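Local coordinates for Tb427.07.360- putative uncharacterized metacyclic invariant surface protein from Trypanosoma brucei (PDB 5VTL) that is of unknown function but is probably an invariant surface protein of metacyclic trypanosomes, with an extended, mostly helical architecture, at residues S78-N81 against A82-A86; V90-Y93 against A94-P98. All coordinates share one frame; numbering follows the deposited sequence.

Both contacts are local and lie on the same helix, 63-102. They follow in series along it, contact 1 (78-81 with 82-86) first and contact 2 (90-93 with 94-98) second, with centres about 18 Å apart. The continuous helix joins them, with Val90 N 2.9 Å from Ala86 O. Contact 1 packs on helices 4-58 and 157-209 mainly through alanines. Contact 2 meets 4-58 through Val90, Ala94 and Pro98, and 157-209 through Val90 and Tyr93. The polar pairs differ. Contact 1 has a salt bridge tied to helix 4-58, whereas contact 2 has two amides joined by water, that of Asn96 also bonded to helix 157-209. Contact 2 also holds the proline kink.

Contact 1. Residues S78-N81 against A82-A86; sequences SAEN and AAKTA
Glu80 and Lys84 lie alongside each other, one helical turn apart and pointing the same way. Glu80 places CG anti to its backbone N (chi1 179°) and stays extended, which carries the carboxylate out to the lysine end. Lys84 has CG beside its own backbone N (chi1 -66°) and leans back over the preceding turn. Its CG rests 3.4 Å from Glu80 O. Lys84 CE also lies against Glu80 CG, at 3.8 Å, so the carbon chains touch as well as the charged ends. Lys84 NZ stands 3.3 Å from Glu80 OE1, a salt bridge whose hydrogen bond is weak. Ser39, on helix 4-58, is the stronger partner of OE1, and Arg42 of the same helix forms a salt bridge with OE2. Both oxygens are thus occupied, and the positive charges around the buried Glu80 would be expected to keep it ionised.

The second polar grip is on Asn81 O, which accepts two bonds from Thr85. The backbone N of Thr85 is 3.0 Å away, in a nearly straight bond (164°). Thr85 OG1 reaches the same oxygen at 3.2 Å. The hydroxyl sits above the carbonyl plane, while the amide is tilted only slightly from it.

Backbone i to i+4 bonds complete the turn, with Ala82 N 2.9 Å from Ser78 O. Ala79 and Ala83 face helix 157-209 and meet alanines there; Ala83 also touches Val35 and Ala38 of helix 4-58. The arrangement is that of a long alanine-rich helix in an extended helical bundle, with small residues at the helix interfaces and an i to i+4 Glu-Lys pair beside them.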
ATOM      1  N   SER A  78      -4.699  12.278 -17.372  1.00  7.93           N
ATOM      2  CA  SER A  78      -5.580  11.238 -16.872  1.00  7.00           C
ATOM      3  C   SER A  78      -4.918  10.382 -15.795  1.00 10.69           C
ATOM      4  O   SER A  78      -5.553  10.051 -14.786  1.00 11.15           O
ATOM      5  CB  SER A  78      -6.098  10.356 -18.005  1.00 14.38           C
ATOM      6  OG  SER A  78      -6.778  11.133 -18.977  1.00 17.27           O
ATOM      7  N   ALA A  79      -3.643  10.042 -15.989  1.00  7.11           N
ATOM      8  CA  ALA A  79      -2.898   9.235 -15.019  1.00  8.94           C
ATOM      9  C   ALA A  79      -2.691   9.983 -13.709  1.00  9.00           C
ATOM     10  O   ALA A  79      -2.836   9.405 -12.617  1.00  7.92           O
ATOM     11  CB  ALA A  79      -1.531   8.804 -15.606  1.00  7.28           C
ATOM     12  N   GLU A  80      -2.374  11.271 -13.810  1.00  6.72           N
ATOM     13  CA  GLU A  80      -2.286  12.128 -12.618  1.00  7.86           C
ATOM     14  C   GLU A  80      -3.580  12.129 -11.806  1.00  7.90           C
ATOM     15  O   GLU A  80      -3.579  11.970 -10.579  1.00  8.13           O
ATOM     16  CB  GLU A  80      -1.927  13.557 -13.005  1.00 11.82           C
ATOM     17  CG  GLU A  80      -1.852  14.514 -11.806  1.00  8.01           C
ATOM     18  CD  GLU A  80      -1.505  15.927 -12.196  1.00 10.17           C
ATOM     19  OE1 GLU A  80      -1.050  16.698 -11.318  1.00  8.31           O
ATOM     20  OE2 GLU A  80      -1.664  16.276 -13.391  1.00 10.80           O
ATOM     21  N   ASN A  81      -4.699  12.326 -12.478  1.00  6.59           N
ATOM     22  CA  ASN A  81      -5.965  12.313 -11.785  1.00  8.55           C
ATOM     23  C   ASN A  81      -6.272  10.945 -11.193  1.00 10.83           C
ATOM     24  O   ASN A  81      -6.770  10.848 -10.073  1.00 10.61           O
ATOM     25  CB  ASN A  81      -7.073  12.794 -12.705  1.00 13.11           C
ATOM     26  CG  ASN A  81      -7.001  14.289 -12.945  1.00 20.74           C
ATOM     27  OD1 ASN A  81      -6.659  15.057 -12.037  1.00 24.54           O
ATOM     28  ND2 ASN A  81      -7.315  14.717 -14.170  1.00 27.26           N
ATOM     29  N   ALA A  82      -5.942   9.884 -11.926  1.00  8.57           N
ATOM     30  CA  ALA A  82      -6.070   8.529 -11.392  1.00  7.11           C
ATOM     31  C   ALA A  82      -5.232   8.351 -10.115  1.00 10.02           C
ATOM     32  O   ALA A  82      -5.706   7.770  -9.131  1.00  8.60           O
ATOM     33  CB  ALA A  82      -5.666   7.516 -12.442  1.00  7.27           C
ATOM     34  N   ALA A  83      -4.006   8.880 -10.115  1.00  7.81           N
ATOM     35  CA  ALA A  83      -3.156   8.825  -8.924  1.00  8.64           C
ATOM     36  C   ALA A  83      -3.809   9.550  -7.742  1.00  9.68           C
ATOM     37  O   ALA A  83      -3.810   9.061  -6.600  1.00 10.58           O
ATOM     38  CB  ALA A  83      -1.800   9.427  -9.203  1.00  9.30           C
ATOM     39  N   LYS A  84      -4.337  10.739  -7.993  1.00  9.38           N
ATOM     40  CA  LYS A  84      -4.973  11.505  -6.929  1.00  9.20           C
ATOM     41  C   LYS A  84      -6.214  10.801  -6.348  1.00 10.51           C
ATOM     42  O   LYS A  84      -6.441  10.845  -5.142  1.00 12.09           O
ATOM     43  CB  LYS A  84      -5.327  12.917  -7.428  1.00  9.96           C
ATOM     44  CG  LYS A  84      -4.115  13.728  -7.737  1.00  7.90           C
ATOM     45  CD  LYS A  84      -4.451  15.058  -8.387  1.00 13.50           C
ATOM     46  CE  LYS A  84      -3.168  15.898  -8.578  1.00 14.51           C
ATOM     47  NZ  LYS A  84      -3.420  17.268  -9.163  1.00 25.59           N
ATOM     48  N   THR A  85      -7.029  10.199  -7.206  1.00 12.32           N
ATOM     49  CA  THR A  85      -8.199   9.440  -6.765  1.00 10.40           C
ATOM     50  C   THR A  85      -7.753   8.244  -5.934  1.00 15.38           C
ATOM     51  O   THR A  85      -8.390   7.886  -4.936  1.00 14.68           O
ATOM     52  CB  THR A  85      -9.027   8.955  -7.960  1.00 10.49           C
ATOM     53  OG1 THR A  85      -9.520  10.090  -8.681  1.00 17.18           O
ATOM     54  CG2 THR A  85     -10.190   8.082  -7.518  1.00 20.48           C
ATOM     55  N   ALA A  86      -6.647   7.633  -6.339  1.00 12.01           N
ATOM     56  CA  ALA A  86      -6.115   6.475  -5.622  1.00  9.46           C
ATOM     57  C   ALA A  86      -5.589   6.895  -4.250  1.00 11.80           C
ATOM     58  O   ALA A  86      -5.804   6.194  -3.260  1.00 11.39           O
ATOM     59  CB  ALA A  86      -5.042   5.775  -6.455  1.00  7.47           C
TER

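Contact 2. Residues V90-Y93 against A94-P98; sequences VEQY and AANAP
Asn96 folds its side-chain amide back over the carbonyl oxygen of Gln92, one turn earlier. Its CG is beside its own backbone N (chi1 -68°), and this brings CG within 3.2 Å of Gln92 O. Asn96 OD1 is equally near that oxygen, but both are acceptors and no bond joins them. Gln92 O instead takes the backbone N of Asn96 at 3.0 Å, in its carbonyl plane, and a weak bond from Ala95 N.

The Gln92 side chain runs out extended, with its amide plane turned 63° from that of Asn96. The two amides do not bond directly. One water bridges them, accepting from Gln92 NE2 at 2.6 Å and from Asn96 ND2 at 2.9 Å. Asn96 ND2 also donates to Glu173 of helix 157-209, so that helix shares in fixing the amide. Gln92 CD lies over one face of the Tyr93 ring, 4.1 Å above its plane and offset toward the rim. The Tyr93 side chain packs against Glu173, Gln176 and Leu177.

Val90 reaches both helices, touching Lys28 and Ala31 on 4-58 and Ala180 on 157-209; Ala94 touches Lys28. The bond from Ala94 N to Val90 O is short, at 2.7 Å. Ala97 N bonds almost straight (175°) to Tyr93 O. Pro98, which packs on Val24, has no N-H to give to the turn before it, and the helix kinks there.

The chemistry implies a polar margin beside a mainly apolar seam: water and a glutamate satisfy the N-H groups of the Asn96 amide, while Val90 and Ala94 side chains offer neighbouring helices only carbon.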
ATOM      1  N   VAL A  90      -6.686   5.515  -0.614  1.00  8.31           N
ATOM      2  CA  VAL A  90      -5.696   5.090   0.381  1.00 11.74           C
ATOM      3  C   VAL A  90      -5.983   5.753   1.727  1.00 13.79           C
ATOM      4  O   VAL A  90      -5.909   5.128   2.798  1.00 11.54           O
ATOM      5  CB  VAL A  90      -4.258   5.443  -0.089  1.00 10.90           C
ATOM      6  CG1 VAL A  90      -3.237   5.294   1.028  1.00 11.45           C
ATOM      7  CG2 VAL A  90      -3.849   4.561  -1.278  1.00 10.42           C
ATOM      8  N   GLU A  91      -6.309   7.031   1.670  1.00 14.38           N
ATOM      9  CA  GLU A  91      -6.473   7.803   2.883  1.00 11.21           C
ATOM     10  C   GLU A  91      -7.679   7.294   3.675  1.00 13.89           C
ATOM     11  O   GLU A  91      -7.671   7.256   4.904  1.00 14.20           O
ATOM     12  CB  GLU A  91      -6.637   9.270   2.512  1.00 16.71           C
ATOM     13  CG  GLU A  91      -5.296   9.970   2.295  1.00 24.44           C
ATOM     14  CD  GLU A  91      -5.433  11.330   1.644  1.00 40.81           C
ATOM     15  OE1 GLU A  91      -6.568  11.678   1.253  1.00 43.27           O
ATOM     16  OE2 GLU A  91      -4.402  12.044   1.518  1.00 34.48           O
ATOM     17  N   GLN A  92      -8.712   6.892   2.953  1.00  9.63           N
ATOM     18  CA  GLN A  92      -9.924   6.370   3.559  1.00 11.58           C
ATOM     19  C   GLN A  92      -9.604   5.028   4.177  1.00 12.42           C
ATOM     20  O   GLN A  92      -9.854   4.816   5.353  1.00  8.37           O
ATOM     21  CB  GLN A  92     -10.994   6.260   2.486  1.00 12.39           C
ATOM     22  CG  GLN A  92     -12.159   5.346   2.736  1.00 16.33           C
ATOM     23  CD  GLN A  92     -12.952   5.124   1.449  1.00 36.24           C
ATOM     24  OE1 GLN A  92     -12.743   5.828   0.449  1.00 41.61           O
ATOM     25  NE2 GLN A  92     -13.847   4.138   1.460  1.00 27.56           N
ATOM     26  N   TYR A  93      -9.002   4.127   3.406  1.00  7.20           N
ATOM     27  CA  TYR A  93      -8.709   2.807   3.940  1.00 10.85           C
ATOM     28  C   TYR A  93      -7.656   2.832   5.034  1.00  8.14           C
ATOM     29  O   TYR A  93      -7.703   2.008   5.949  1.00  8.92           O
ATOM     30  CB  TYR A  93      -8.307   1.858   2.804  1.00  8.94           C
ATOM     31  CG  TYR A  93      -9.418   1.694   1.804  1.00 10.21           C
ATOM     32  CD1 TYR A  93     -10.711   1.320   2.206  1.00 14.09           C
ATOM     33  CD2 TYR A  93      -9.199   1.938   0.468  1.00 11.44           C
ATOM     34  CE1 TYR A  93     -11.740   1.180   1.273  1.00 14.09           C
ATOM     35  CE2 TYR A  93     -10.220   1.801  -0.473  1.00 15.79           C
ATOM     36  CZ  TYR A  93     -11.486   1.431  -0.064  1.00 20.90           C
ATOM     37  OH  TYR A  93     -12.485   1.305  -1.011  1.00 20.69           O
ATOM     38  N   ALA A  94      -6.691   3.742   4.929  1.00  5.91           N
ATOM     39  CA  ALA A  94      -5.675   3.897   5.966  1.00 10.49           C
ATOM     40  C   ALA A  94      -6.247   4.467   7.261  1.00  6.80           C
ATOM     41  O   ALA A  94      -5.649   4.274   8.330  1.00 10.49           O
ATOM     42  CB  ALA A  94      -4.519   4.764   5.475  1.00 11.73           C
ATOM     43  N   ALA A  95      -7.373   5.181   7.180  1.00  6.81           N
ATOM     44  CA  ALA A  95      -8.049   5.623   8.402  1.00  6.24           C
ATOM     45  C   ALA A  95      -8.910   4.515   9.007  1.00 10.48           C
ATOM     46  O   ALA A  95      -9.014   4.400  10.221  1.00 11.50           O
ATOM     47  CB  ALA A  95      -8.897   6.837   8.138  1.00 10.82           C
ATOM     48  N   ASN A  96      -9.519   3.704   8.148  1.00  6.80           N
ATOM     49  CA  ASN A  96     -10.404   2.625   8.582  1.00  9.22           C
ATOM     50  C   ASN A  96      -9.690   1.465   9.259  1.00  9.41           C
ATOM     51  O   ASN A  96     -10.056   1.045  10.358  1.00  7.78           O
ATOM     52  CB  ASN A  96     -11.174   2.075   7.384  1.00  8.78           C
ATOM     53  CG  ASN A  96     -12.168   3.068   6.820  1.00  7.91           C
ATOM     54  OD1 ASN A  96     -12.301   4.185   7.342  1.00  9.91           O
ATOM     55  ND2 ASN A  96     -12.861   2.683   5.726  1.00 10.37           N
ATOM     56  N   ALA A  97      -8.677   0.921   8.594  1.00 10.27           N
ATOM     57  CA  ALA A  97      -8.028  -0.291   9.102  1.00  7.44           C
ATOM     58  C   ALA A  97      -7.480  -0.182  10.537  1.00  6.81           C
ATOM     59  O   ALA A  97      -7.702  -1.099  11.338  1.00  8.26           O
ATOM     60  CB  ALA A  97      -6.945  -0.784   8.128  1.00  7.89           C
ATOM     61  N   PRO A  98      -6.772   0.912  10.884  1.00  9.71           N
ATOM     62  CA  PRO A  98      -6.289   0.958  12.272  1.00  7.74           C
ATOM     63  C   PRO A  98      -7.392   0.954  13.320  1.00  9.83           C
ATOM     64  O   PRO A  98      -7.142   0.466  14.431  1.00 10.17           O
ATOM     65  CB  PRO A  98      -5.506   2.269  12.337  1.00 12.55           C
ATOM     66  CG  PRO A  98      -5.041   2.478  10.911  1.00 10.84           C
ATOM     67  CD  PRO A  98      -6.202   2.017  10.081  1.00  5.71           C
TER
HETATM   68  O   HOH W   1     -14.893   3.468   3.759  1.00 22.16           O